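Local coordinates for antibiotic biosynthesis monooxygenase (Shewanella loihica, PDB 2RIL), which is a putative monooxygenase of the antibiotic biosynthesis monooxygenase family, whose own substrate and reaction are not established, at residues Ala28-Gln36 against Phe68-Leu79. Numbering follows the deposited sequence. Where two conformers were deposited one is given.
Sequences AHRDFMAQQ and FYQAAQKMRQAL
A chi1 of 178° turns the Phe-32 ring away from its own backbone N and brings it to helix 65-79, where it meets Met-75 and Ala-78. It enters as a knob among Ala-71, Met-75, Ala-78 and Leu-79. Its CE1 presses on CB of Ala-78 at 3.4 Å, and its CD2 lies 3.8 Å from CG of Met-75. The carbonyl O of Ala-71 and CB of Lys-74 lie at the ring edge. Gln-36 NE2 sits above one face of the same ring, toward its rim, and donates to Phe-32 O at 3.1 Å. The bond is nearly straight at the hydrogen, but it meets the oxygen from above the carbonyl plane. Gln-35 N reaches that oxygen from the opposite face.

Selenomethionine Met-33 bends at chi2 and chi3 and forms the second knob, among Phe-68, Ala-71, Ala-72 and Met-75. Its SE is 3.9 Å from SE of Met-75, also selenomethionine, and the two side chains cross at about a right angle. All Met-75 contacts given here are those of one of its two modelled conformers. Trp-62 of strand 56-62 touches both Met-33 and Ala-71.

His-29 closes the far end. CD1 of Leu-79 makes a CH-pi contact over one ring face, 3.4 Å from His-29 CD2, while SE of Met-75 lies at the ring edge. The ring is held by ND1 on Tyr-25 O and by a water that links NE2 to Leu-79 O.

No direct hydrogen bond joins the segments. The axes of 28-33 and 68-79 run at 126° to each other, 10.7 Å apart at closest approach. This is knobs-into-holes packing between the two helices of a ferredoxin-like alpha+beta fold, which lie together over a four-stranded antiparallel sheet, as in the dimeric alpha-beta barrel superfamily.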
loop_
_atom_site.group_PDB
_atom_site.type_symbol
_atom_site.label_atom_id
_atom_site.label_comp_id
_atom_site.label_asym_id
_atom_site.label_seq_id
_atom_site.Cartn_x
_atom_site.Cartn_y
_atom_site.Cartn_z
ATOM N N ALA A 28 0.217 9.420 16.766
ATOM C CA ALA A 28 -0.865 9.929 17.603
ATOM C C ALA A 28 -2.225 9.426 17.124
ATOM O O ALA A 28 -3.075 9.049 17.944
ATOM C CB ALA A 28 -0.795 11.474 17.660
ATOM N N HIS A 29 -2.405 9.401 15.809
ATOM C CA HIS A 29 -3.602 8.852 15.216
ATOM C C HIS A 29 -3.741 7.344 15.383
ATOM O O HIS A 29 -4.811 6.874 15.702
ATOM C CB HIS A 29 -3.730 9.285 13.767
ATOM C CG HIS A 29 -4.025 10.741 13.626
ATOM N ND1 HIS A 29 -3.091 11.714 13.909
ATOM C CD2 HIS A 29 -5.151 11.399 13.247
ATOM C CE1 HIS A 29 -3.632 12.909 13.709
ATOM N NE2 HIS A 29 -4.885 12.740 13.316
ATOM N N ARG A 30 -2.649 6.612 15.210
ATOM C CA ARG A 30 -2.630 5.187 15.457
ATOM C C ARG A 30 -3.015 4.841 16.898
ATOM O O ARG A 30 -3.732 3.875 17.139
ATOM C CB ARG A 30 -1.256 4.635 15.101
ATOM C CG ARG A 30 -1.144 3.160 15.350
ATOM C CD ARG A 30 -0.486 2.845 16.669
ATOM N NE ARG A 30 0.937 2.588 16.449
ATOM C CZ ARG A 30 1.949 3.348 16.866
ATOM N NH1 ARG A 30 1.771 4.465 17.574
ATOM N NH2 ARG A 30 3.178 2.965 16.583
ATOM N N ASP A 31 -2.509 5.621 17.851
ATOM C CA ASP A 31 -2.866 5.394 19.235
ATOM C C ASP A 31 -4.380 5.540 19.475
ATOM O O ASP A 31 -4.941 4.770 20.245
ATOM C CB ASP A 31 -2.067 6.304 20.171
ATOM C CG ASP A 31 -0.578 5.999 20.168
ATOM O OD1 ASP A 31 -0.158 4.940 19.664
ATOM O OD2 ASP A 31 0.199 6.841 20.681
ATOM N N PHE A 32 -5.033 6.466 18.798
ATOM C CA PHE A 32 -6.492 6.562 18.893
ATOM C C PHE A 32 -7.159 5.373 18.215
ATOM O O PHE A 32 -7.992 4.701 18.768
ATOM C CB PHE A 32 -7.002 7.850 18.232
ATOM C CG PHE A 32 -8.479 7.970 18.261
ATOM C CD1 PHE A 32 -9.131 8.512 19.376
ATOM C CD2 PHE A 32 -9.260 7.499 17.208
ATOM C CE1 PHE A 32 -10.508 8.575 19.412
ATOM C CE2 PHE A 32 -10.623 7.612 17.233
ATOM C CZ PHE A 32 -11.249 8.150 18.339
HETATM N N MSE A 33 -6.756 5.072 16.991
HETATM C CA MSE A 33 -7.430 4.009 16.230
HETATM C C MSE A 33 -7.251 2.635 16.860
HETATM O O MSE A 33 -8.157 1.787 16.819
HETATM C CB MSE A 33 -6.884 3.999 14.801
HETATM C CG MSE A 33 -7.322 5.194 13.957
HETATM SE SE MSE A 33 -9.255 5.443 13.885
HETATM C CE MSE A 33 -9.564 4.983 11.996
ATOM N N ALA A 34 -6.112 2.434 17.503
ATOM C CA ALA A 34 -5.786 1.144 18.063
ATOM C C ALA A 34 -6.679 0.780 19.228
ATOM O O ALA A 34 -6.761 -0.405 19.600
ATOM C CB ALA A 34 -4.274 1.091 18.456
ATOM N N GLN A 35 -7.353 1.780 19.788
ATOM C CA GLN A 35 -8.341 1.601 20.848
ATOM C C GLN A 35 -9.757 1.329 20.406
ATOM O O GLN A 35 -10.662 1.109 21.243
ATOM C CB GLN A 35 -8.343 2.855 21.742
ATOM C CG GLN A 35 -7.006 3.020 22.432
ATOM C CD GLN A 35 -6.794 1.895 23.446
ATOM O OE1 GLN A 35 -7.665 1.632 24.297
ATOM N NE2 GLN A 35 -5.667 1.195 23.329
ATOM N N GLN A 36 -9.975 1.315 19.100
ATOM C CA GLN A 36 -11.319 1.242 18.549
ATOM C C GLN A 36 -11.691 -0.186 18.275
ATOM O O GLN A 36 -10.837 -1.009 17.892
ATOM C CB GLN A 36 -11.431 2.073 17.287
ATOM C CG GLN A 36 -11.037 3.529 17.487
ATOM C CD GLN A 36 -11.760 4.173 18.599
ATOM O OE1 GLN A 36 -13.004 4.105 18.694
ATOM N NE2 GLN A 36 -10.995 4.836 19.453
ATOM N N PHE A 68 -14.179 -0.035 10.749
ATOM C CA PHE A 68 -13.354 1.069 10.303
ATOM C C PHE A 68 -14.102 2.404 10.176
ATOM O O PHE A 68 -13.616 3.442 10.659
ATOM C CB PHE A 68 -12.698 0.736 8.944
ATOM C CG PHE A 68 -11.957 1.901 8.388
ATOM C CD1 PHE A 68 -10.697 2.200 8.848
ATOM C CD2 PHE A 68 -12.573 2.749 7.497
ATOM C CE1 PHE A 68 -10.046 3.349 8.417
ATOM C CE2 PHE A 68 -11.913 3.900 7.048
ATOM C CZ PHE A 68 -10.657 4.185 7.522
ATOM N N TYR A 69 -15.274 2.378 9.531
ATOM C CA TYR A 69 -16.032 3.612 9.306
ATOM C C TYR A 69 -16.469 4.247 10.617
ATOM O O TYR A 69 -16.435 5.461 10.750
ATOM C CB TYR A 69 -17.244 3.393 8.414
ATOM C CG TYR A 69 -16.986 2.906 7.037
ATOM C CD1 TYR A 69 -16.060 3.496 6.234
ATOM C CD2 TYR A 69 -17.792 1.901 6.503
ATOM C CE1 TYR A 69 -15.834 2.994 4.910
ATOM C CE2 TYR A 69 -17.609 1.454 5.231
ATOM C CZ TYR A 69 -16.636 2.013 4.442
ATOM O OH TYR A 69 -16.526 1.497 3.163
ATOM N N GLN A 70 -16.873 3.398 11.549
ATOM C CA GLN A 70 -17.272 3.832 12.894
ATOM C C GLN A 70 -16.074 4.559 13.608
ATOM O O GLN A 70 -16.235 5.636 14.187
ATOM C CB GLN A 70 -17.899 2.601 13.651
ATOM C CG GLN A 70 -19.335 2.166 13.062
ATOM C CD GLN A 70 -19.918 0.740 13.477
ATOM O OE1 GLN A 70 -19.445 0.093 14.416
ATOM N NE2 GLN A 70 -20.945 0.266 12.734
ATOM N N ALA A 71 -14.860 3.994 13.481
ATOM C CA ALA A 71 -13.639 4.489 14.099
ATOM C C ALA A 71 -13.219 5.798 13.418
ATOM O O ALA A 71 -12.822 6.765 14.073
ATOM C CB ALA A 71 -12.539 3.463 13.937
ATOM N N ALA A 72 -13.331 5.844 12.088
ATOM C CA ALA A 72 -12.985 7.082 11.336
ATOM C C ALA A 72 -13.882 8.283 11.716
ATOM O O ALA A 72 -13.398 9.431 11.856
ATOM C CB ALA A 72 -13.030 6.827 9.811
ATOM N N GLN A 73 -15.172 8.023 11.911
ATOM C CA GLN A 73 -16.121 9.060 12.353
ATOM C C GLN A 73 -15.735 9.554 13.747
ATOM O O GLN A 73 -15.661 10.766 14.007
ATOM C CB GLN A 73 -17.546 8.508 12.355
ATOM C CG GLN A 73 -18.586 9.576 12.825
ATOM C CD GLN A 73 -20.056 9.132 12.990
ATOM O OE1 GLN A 73 -20.569 8.333 12.211
ATOM N NE2 GLN A 73 -20.776 9.773 13.959
ATOM N N LYS A 74 -15.425 8.617 14.642
ATOM C CA LYS A 74 -14.951 9.018 15.982
ATOM C C LYS A 74 -13.658 9.827 15.970
ATOM O O LYS A 74 -13.503 10.782 16.749
ATOM C CB LYS A 74 -14.834 7.828 16.931
ATOM C CG LYS A 74 -16.137 7.121 17.241
ATOM C CD LYS A 74 -15.892 6.084 18.327
ATOM C CE LYS A 74 -17.162 5.305 18.679
ATOM N NZ LYS A 74 -17.293 3.974 17.994
HETATM N N MSE A 75 -12.752 9.472 15.053
HETATM C CA MSE A 75 -11.461 10.146 14.898
HETATM C C MSE A 75 -11.623 11.621 14.528
HETATM O O MSE A 75 -10.832 12.465 15.000
HETATM C CB MSE A 75 -10.583 9.413 13.845
HETATM C CG MSE A 75 -9.073 9.601 14.035
HETATM SE SE MSE A 75 -7.959 8.898 12.543
HETATM C CE MSE A 75 -8.389 10.360 11.379
ATOM N N ARG A 76 -12.636 11.933 13.714
ATOM C CA ARG A 76 -12.955 13.315 13.314
ATOM C C ARG A 76 -13.379 14.147 14.491
ATOM O O ARG A 76 -13.022 15.335 14.603
ATOM C CB ARG A 76 -14.040 13.393 12.255
ATOM C CG ARG A 76 -13.524 13.048 10.898
ATOM C CD ARG A 76 -14.479 13.484 9.851
ATOM N NE ARG A 76 -15.613 12.593 9.800
ATOM C CZ ARG A 76 -15.625 11.435 9.164
ATOM N NH1 ARG A 76 -14.532 10.976 8.552
ATOM N NH2 ARG A 76 -16.720 10.704 9.175
ATOM N N GLN A 77 -14.121 13.526 15.398
ATOM C CA GLN A 77 -14.516 14.225 16.624
ATOM C C GLN A 77 -13.333 14.420 17.600
ATOM O O GLN A 77 -13.157 15.514 18.156
ATOM C CB GLN A 77 -15.632 13.467 17.298
ATOM C CG GLN A 77 -16.190 14.233 18.518
ATOM C CD GLN A 77 -17.341 13.526 19.243
ATOM O OE1 GLN A 77 -17.686 12.389 18.930
ATOM N NE2 GLN A 77 -17.961 14.231 20.198
ATOM N N ALA A 78 -12.562 13.371 17.847
ATOM C CA ALA A 78 -11.472 13.380 18.838
ATOM C C ALA A 78 -10.199 14.143 18.425
ATOM O O ALA A 78 -9.592 14.850 19.264
ATOM C CB ALA A 78 -11.091 11.962 19.151
ATOM N N LEU A 79 -9.742 13.918 17.178
ATOM C CA LEU A 79 -8.491 14.525 16.676
ATOM C C LEU A 79 -8.693 15.531 15.548
ATOM O O LEU A 79 -7.709 16.028 14.974
ATOM C CB LEU A 79 -7.504 13.461 16.190
ATOM C CG LEU A 79 -7.214 12.278 17.102
ATOM C CD1 LEU A 79 -6.310 11.303 16.411
ATOM C CD2 LEU A 79 -6.620 12.710 18.428
HETATM O O HOH W 1 -6.788 14.566 12.503
HETATM O O HOH W 2 -15.099 3.206 16.953
#